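Local coordinates for protein forkhead-associated 1 (Saccharomyces cerevisiae, PDB 6C4U) that binds, as an engineered forkhead-associated domain, a phosphothreonine peptide derived from the human transcription factor c-Myc, at residues Ile4-Ile9 with Phe61-Gly66; Trp38-Asn43 with Tyr48-Ile53. All coordinates share one frame; numbering follows the deposited sequence.

From the N terminus, the chain first lays down I4-I9 in the antiparallel sheet, then crosses to the mixed sheet, where W38-N43 takes part in contact 2. After four intervening residues, Y48-I53 runs parallel beside it and closes this short loop. F61-G66 follows in the same mixed sheet and closes the much longer loop of contact 1, which spans 51 residues and encloses contact 2 entirely. Contact 1 thus joins the facing sides of the two sheets in the core of the domain, whereas contact 2 adds an edge strand to one of them. The two meet where strands 34-41 and 61-66 run side by side, with probable hydrogen bonds from I63 N to W38 O and from F40 N to F61 O.

Contact 1 (Ile4-Ile9 with Phe61-Gly66); sequences IVFRVI and FQILLG
F6 and I63 reach for each other from opposite directions across the gap between two sheets, and their ends meet in the buried middle of the domain. With chi1 at 72°, CG of F6 is flanked by both the backbone N and the carbonyl carbon, and CE2 and CZ end up against I63. The far rim of the ring does the touching: CE2 of F6 lies 3.9 Å from CD1 of I63, and CZ of F6 is 4.0 Å from CG2 of I63. I63 thus offers two branches, its extended CG1-CD1 arm and its CG2 methyl, to neighbouring carbons of one ring, with CD1 approaching obliquely. Beside this pair, V5 meets L65 more loosely, CG1 of V5 standing 4.3 Å from CD1 of L65. That same CG1 of V5 lies in the plane of the F6 ring, at its edge, so the two neighbouring side chains pack against each other as well as against the other sheet. V5 and F6 can both point inward because they form a classic beta bulge opposite F20, which breaks the usual alternation of sides along strand 4-10. The ring of F20 stacks on F6, W38 meets F6 edge-to-face, and L71 of the next strand touches V5, F6 and L65. The contact is wholly apolar and buries a modest 158 Å². Apolar side chains meeting between facing sheets in this way are the hydrophobic core of a beta sandwich, the fold of forkhead-associated domains.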
loop_
_atom_site.group_PDB
_atom_site.type_symbol
_atom_site.label_atom_id
_atom_site.label_comp_id
_atom_site.label_asym_id
_atom_site.label_seq_id
_atom_site.Cartn_x
_atom_site.Cartn_y
_atom_site.Cartn_z
ATOM N N ILE F 4 -11.530 3.525 10.336
ATOM C CA ILE F 4 -10.538 2.870 9.599
ATOM C C ILE F 4 -10.853 2.578 8.167
ATOM O O ILE F 4 -11.868 1.975 7.893
ATOM C CB ILE F 4 -10.123 1.589 10.387
ATOM C CG1 ILE F 4 -8.715 1.372 10.026
ATOM C CG2 ILE F 4 -11.089 0.360 10.495
ATOM C CD1 ILE F 4 -7.873 2.415 10.762
ATOM N N VAL F 5 -9.965 2.921 7.247
ATOM C CA VAL F 5 -10.228 2.655 5.822
ATOM C C VAL F 5 -9.857 1.231 5.464
ATOM O O VAL F 5 -10.635 0.532 4.782
ATOM C CB VAL F 5 -9.446 3.612 4.907
ATOM C CG1 VAL F 5 -9.773 3.327 3.438
ATOM C CG2 VAL F 5 -9.740 5.066 5.277
ATOM N N PHE F 6 -8.653 0.838 5.877
ATOM C CA PHE F 6 -8.120 -0.493 5.605
ATOM C C PHE F 6 -7.013 -0.830 6.589
ATOM O O PHE F 6 -6.514 0.030 7.319
ATOM C CB PHE F 6 -7.610 -0.624 4.158
ATOM C CG PHE F 6 -6.320 0.121 3.879
ATOM C CD1 PHE F 6 -6.313 1.502 3.699
ATOM C CD2 PHE F 6 -5.120 -0.557 3.766
ATOM C CE1 PHE F 6 -5.120 2.185 3.462
ATOM C CE2 PHE F 6 -3.936 0.128 3.524
ATOM C CZ PHE F 6 -3.933 1.485 3.388
ATOM N N ARG F 7 -6.633 -2.103 6.573
ATOM C CA ARG F 7 -5.691 -2.660 7.522
ATOM C C ARG F 7 -4.708 -3.548 6.773
ATOM O O ARG F 7 -5.076 -4.244 5.827
ATOM C CB ARG F 7 -6.472 -3.448 8.552
ATOM C CG ARG F 7 -5.644 -4.343 9.448
ATOM C CD ARG F 7 -6.557 -5.049 10.472
ATOM N NE ARG F 7 -7.013 -4.160 11.538
ATOM C CZ ARG F 7 -8.270 -4.090 12.028
ATOM N NH1 ARG F 7 -9.258 -4.793 11.496
ATOM N NH2 ARG F 7 -8.529 -3.238 12.999
ATOM N N VAL F 8 -3.464 -3.533 7.234
ATOM C CA VAL F 8 -2.363 -4.198 6.538
ATOM C C VAL F 8 -1.680 -5.160 7.474
ATOM O O VAL F 8 -1.169 -4.787 8.521
ATOM C CB VAL F 8 -1.321 -3.181 6.020
ATOM C CG1 VAL F 8 -0.119 -3.847 5.448
ATOM C CG2 VAL F 8 -1.938 -2.302 4.962
ATOM N N ILE F 9 -1.676 -6.422 7.067
ATOM C CA ILE F 9 -1.221 -7.537 7.884
ATOM C C ILE F 9 -0.071 -8.207 7.193
ATOM O O ILE F 9 -0.144 -8.537 6.005
ATOM C CB ILE F 9 -2.406 -8.539 7.970
ATOM C CG1 ILE F 9 -3.648 -7.822 8.475
ATOM C CG2 ILE F 9 -2.102 -9.683 8.861
ATOM C CD1 ILE F 9 -4.881 -8.641 8.313
ATOM N N PHE F 61 5.796 1.802 -2.991
ATOM C CA PHE F 61 4.460 1.871 -3.596
ATOM C C PHE F 61 3.561 2.753 -2.756
ATOM O O PHE F 61 3.893 3.063 -1.617
ATOM C CB PHE F 61 3.857 0.466 -3.844
ATOM C CG PHE F 61 3.590 -0.336 -2.591
ATOM C CD1 PHE F 61 4.582 -1.166 -2.061
ATOM C CD2 PHE F 61 2.351 -0.294 -1.950
ATOM C CE1 PHE F 61 4.360 -1.885 -0.898
ATOM C CE2 PHE F 61 2.121 -1.034 -0.794
ATOM C CZ PHE F 61 3.119 -1.821 -0.275
ATOM N N GLN F 62 2.454 3.188 -3.350
ATOM C CA GLN F 62 1.482 3.998 -2.651
ATOM C C GLN F 62 0.140 3.338 -2.773
ATOM O O GLN F 62 -0.123 2.604 -3.741
ATOM C CB GLN F 62 1.372 5.402 -3.272
ATOM C CG GLN F 62 2.693 6.052 -3.640
ATOM C CD GLN F 62 2.580 7.490 -4.008
ATOM O OE1 GLN F 62 2.853 8.346 -3.187
ATOM N NE2 GLN F 62 2.269 7.755 -5.267
ATOM N N ILE F 63 -0.716 3.610 -1.797
ATOM C CA ILE F 63 -2.106 3.208 -1.850
ATOM C C ILE F 63 -2.906 4.491 -1.830
ATOM O O ILE F 63 -2.654 5.371 -1.017
ATOM C CB ILE F 63 -2.465 2.245 -0.697
ATOM C CG1 ILE F 63 -1.734 0.917 -0.928
ATOM C CG2 ILE F 63 -3.973 2.032 -0.612
ATOM C CD1 ILE F 63 -1.898 -0.108 0.158
ATOM N N LEU F 64 -3.845 4.603 -2.754
ATOM C CA LEU F 64 -4.613 5.822 -2.928
ATOM C C LEU F 64 -6.062 5.565 -2.581
ATOM O O LEU F 64 -6.640 4.582 -3.035
ATOM C CB LEU F 64 -4.538 6.282 -4.375
ATOM C CG LEU F 64 -3.279 6.964 -4.861
ATOM C CD1 LEU F 64 -2.001 6.186 -4.626
ATOM C CD2 LEU F 64 -3.511 7.278 -6.337
ATOM N N LEU F 65 -6.649 6.468 -1.815
ATOM C CA LEU F 65 -8.082 6.428 -1.557
ATOM C C LEU F 65 -8.796 7.238 -2.627
ATOM O O LEU F 65 -8.650 8.441 -2.677
ATOM C CB LEU F 65 -8.417 6.973 -0.165
ATOM C CG LEU F 65 -9.902 7.034 0.197
ATOM C CD1 LEU F 65 -10.629 5.719 0.022
ATOM C CD2 LEU F 65 -10.071 7.444 1.646
ATOM N N GLY F 66 -9.561 6.560 -3.473
ATOM C CA GLY F 66 -10.383 7.174 -4.518
ATOM C C GLY F 66 -11.635 7.868 -4.006
ATOM O O GLY F 66 -12.011 7.725 -2.845
#

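Contact 2 (Trp38-Asn43 with Tyr48-Ile53); sequences WTFGRN and YHLGNI
F40 keeps its ring beside its own backbone N (chi1 -71°), while Y48 swings CG anti to N (chi1 -166°), and these two torsions lay the aromatic groups against each other on one face of the sheet. They cross obliquely, centroids 5.2 Å apart and planes at 41°, with CD2 of F40 nearest to CB of Y48 at 3.3 Å. Their backbones pair in parallel: Y48 N donates to T39 O, G41 N to Y48 O and L50 N to G41 O, all within 3.0 to 3.2 Å. Strand 48-49 is thereby added to the edge of the mixed sheet of the FHA sandwich, next to the loops that, as in other FHA domains, probably form the peptide-binding end. G41 and R42 probably correspond to the Gly-Arg pair familiar from FHA domains. The first two torsions of R42, both near extended, lay its chain along G51-I53, with CD of R42 3.3 Å from O of I53; a bend at the third then turns the guanidinium so that I53 O lies at its edge. NE donates to V56 O, and NH2 lies close to the modified side chain of the bound peptide, on whose backbone R42 also packs. With an alanine here, V56 O would probably lose this donor and the peptide the side chain packed on its backbone. H49 turns its ring edge to the carbonyl of R42, NE2 making a weak bond of 2.7 Å to R42 O and another weak one to N52 OD1, while G51 N sits over the imidazole face.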
loop_
_atom_site.group_PDB
_atom_site.type_symbol
_atom_site.label_atom_id
_atom_site.label_comp_id
_atom_site.label_asym_id
_atom_site.label_seq_id
_atom_site.Cartn_x
_atom_site.Cartn_y
_atom_site.Cartn_z
ATOM N N TRP F 38 -1.231 6.955 1.037
ATOM C CA TRP F 38 -0.308 6.347 1.979
ATOM C C TRP F 38 0.848 5.767 1.201
ATOM O O TRP F 38 0.637 5.155 0.163
ATOM C CB TRP F 38 -1.005 5.231 2.727
ATOM C CG TRP F 38 -2.130 5.697 3.570
ATOM C CD1 TRP F 38 -2.058 6.207 4.839
ATOM C CD2 TRP F 38 -3.504 5.705 3.208
ATOM N NE1 TRP F 38 -3.299 6.494 5.292
ATOM C CE2 TRP F 38 -4.210 6.221 4.305
ATOM C CE3 TRP F 38 -4.201 5.378 2.059
ATOM C CZ2 TRP F 38 -5.602 6.354 4.304
ATOM C CZ3 TRP F 38 -5.595 5.528 2.057
ATOM C CH2 TRP F 38 -6.275 6.007 3.193
ATOM N N THR F 39 2.066 5.947 1.704
ATOM C CA THR F 39 3.251 5.409 1.044
ATOM C C THR F 39 3.917 4.340 1.886
ATOM O O THR F 39 3.906 4.396 3.107
ATOM C CB THR F 39 4.295 6.496 0.753
ATOM O OG1 THR F 39 4.732 7.080 1.987
ATOM C CG2 THR F 39 3.707 7.578 -0.116
ATOM N N PHE F 40 4.536 3.398 1.190
ATOM C CA PHE F 40 5.120 2.211 1.755
ATOM C C PHE F 40 6.545 2.182 1.227
ATOM O O PHE F 40 6.746 2.232 0.015
ATOM C CB PHE F 40 4.348 0.982 1.246
ATOM C CG PHE F 40 2.974 0.847 1.816
ATOM C CD1 PHE F 40 1.946 1.673 1.395
ATOM C CD2 PHE F 40 2.691 -0.142 2.759
ATOM C CE1 PHE F 40 0.686 1.572 1.944
ATOM C CE2 PHE F 40 1.419 -0.246 3.298
ATOM C CZ PHE F 40 0.426 0.612 2.891
ATOM N N GLY F 41 7.534 2.100 2.107
ATOM C CA GLY F 41 8.915 2.020 1.634
ATOM C C GLY F 41 9.991 1.824 2.680
ATOM O O GLY F 41 9.708 1.752 3.886
ATOM N N ARG F 42 11.229 1.729 2.194
ATOM C CA ARG F 42 12.403 1.589 3.053
ATOM C C ARG F 42 12.635 2.825 3.931
ATOM O O ARG F 42 13.164 2.717 5.037
ATOM C CB ARG F 42 13.649 1.276 2.205
ATOM C CG ARG F 42 14.980 1.434 2.930
ATOM C CD ARG F 42 16.102 0.663 2.268
ATOM N NE ARG F 42 16.215 0.913 0.828
ATOM C CZ ARG F 42 16.872 1.928 0.266
ATOM N NH1 ARG F 42 17.502 2.854 0.998
ATOM N NH2 ARG F 42 16.894 2.033 -1.065
ATOM N N ASN F 43 12.252 3.996 3.424
ATOM C CA ASN F 43 12.460 5.244 4.133
ATOM C C ASN F 43 11.398 5.314 5.220
ATOM O O ASN F 43 10.203 5.304 4.907
ATOM C CB ASN F 43 12.317 6.428 3.167
ATOM C CG ASN F 43 12.621 7.779 3.817
ATOM O OD1 ASN F 43 12.347 8.018 4.992
ATOM N ND2 ASN F 43 13.211 8.665 3.036
ATOM N N TYR F 48 4.077 3.490 6.074
ATOM C CA TYR F 48 4.369 2.121 6.497
ATOM C C TYR F 48 5.818 1.842 6.186
ATOM O O TYR F 48 6.229 1.894 5.026
ATOM C CB TYR F 48 3.511 1.132 5.714
ATOM C CG TYR F 48 3.458 -0.277 6.271
ATOM C CD1 TYR F 48 2.627 -0.594 7.326
ATOM C CD2 TYR F 48 4.186 -1.308 5.685
ATOM C CE1 TYR F 48 2.564 -1.915 7.820
ATOM C CE2 TYR F 48 4.088 -2.612 6.125
ATOM C CZ TYR F 48 3.325 -2.906 7.227
ATOM O OH TYR F 48 3.195 -4.187 7.701
ATOM N N HIS F 49 6.602 1.551 7.217
ATOM C CA HIS F 49 8.008 1.248 7.010
ATOM C C HIS F 49 8.116 -0.220 6.633
ATOM O O HIS F 49 7.796 -1.092 7.437
ATOM C CB HIS F 49 8.805 1.564 8.264
ATOM C CG HIS F 49 10.280 1.477 8.064
ATOM N ND1 HIS F 49 11.126 0.896 8.982
ATOM C CD2 HIS F 49 11.063 1.883 7.033
ATOM C CE1 HIS F 49 12.368 0.967 8.532
ATOM N NE2 HIS F 49 12.353 1.555 7.350
ATOM N N LEU F 50 8.533 -0.495 5.403
ATOM C CA LEU F 50 8.793 -1.872 4.977
ATOM C C LEU F 50 10.088 -2.452 5.547
ATOM O O LEU F 50 10.349 -3.634 5.369
ATOM C CB LEU F 50 8.821 -1.972 3.451
ATOM C CG LEU F 50 7.523 -1.623 2.725
ATOM C CD1 LEU F 50 7.699 -1.690 1.221
ATOM C CD2 LEU F 50 6.425 -2.595 3.125
ATOM N N GLY F 51 10.902 -1.618 6.191
ATOM C CA GLY F 51 12.134 -2.054 6.843
ATOM C C GLY F 51 13.345 -1.642 6.024
ATOM O O GLY F 51 13.217 -1.345 4.835
ATOM N N ASN F 52 14.521 -1.656 6.644
ATOM C CA ASN F 52 15.743 -1.152 6.015
ATOM C C ASN F 52 16.396 -2.193 5.108
ATOM O O ASN F 52 17.568 -2.490 5.231
ATOM C CB ASN F 52 16.713 -0.629 7.094
ATOM C CG ASN F 52 16.130 0.536 7.891
ATOM O OD1 ASN F 52 15.556 1.466 7.327
ATOM N ND2 ASN F 52 16.277 0.493 9.203
ATOM N N ILE F 53 15.610 -2.698 4.163
ATOM C CA ILE F 53 15.989 -3.758 3.232
ATOM C C ILE F 53 16.378 -3.059 1.918
ATOM O O ILE F 53 15.522 -2.454 1.274
ATOM C CB ILE F 53 14.805 -4.713 2.937
ATOM C CG1 ILE F 53 14.139 -5.205 4.239
ATOM C CG2 ILE F 53 15.239 -5.871 2.043
ATOM C CD1 ILE F 53 12.875 -4.508 4.501
#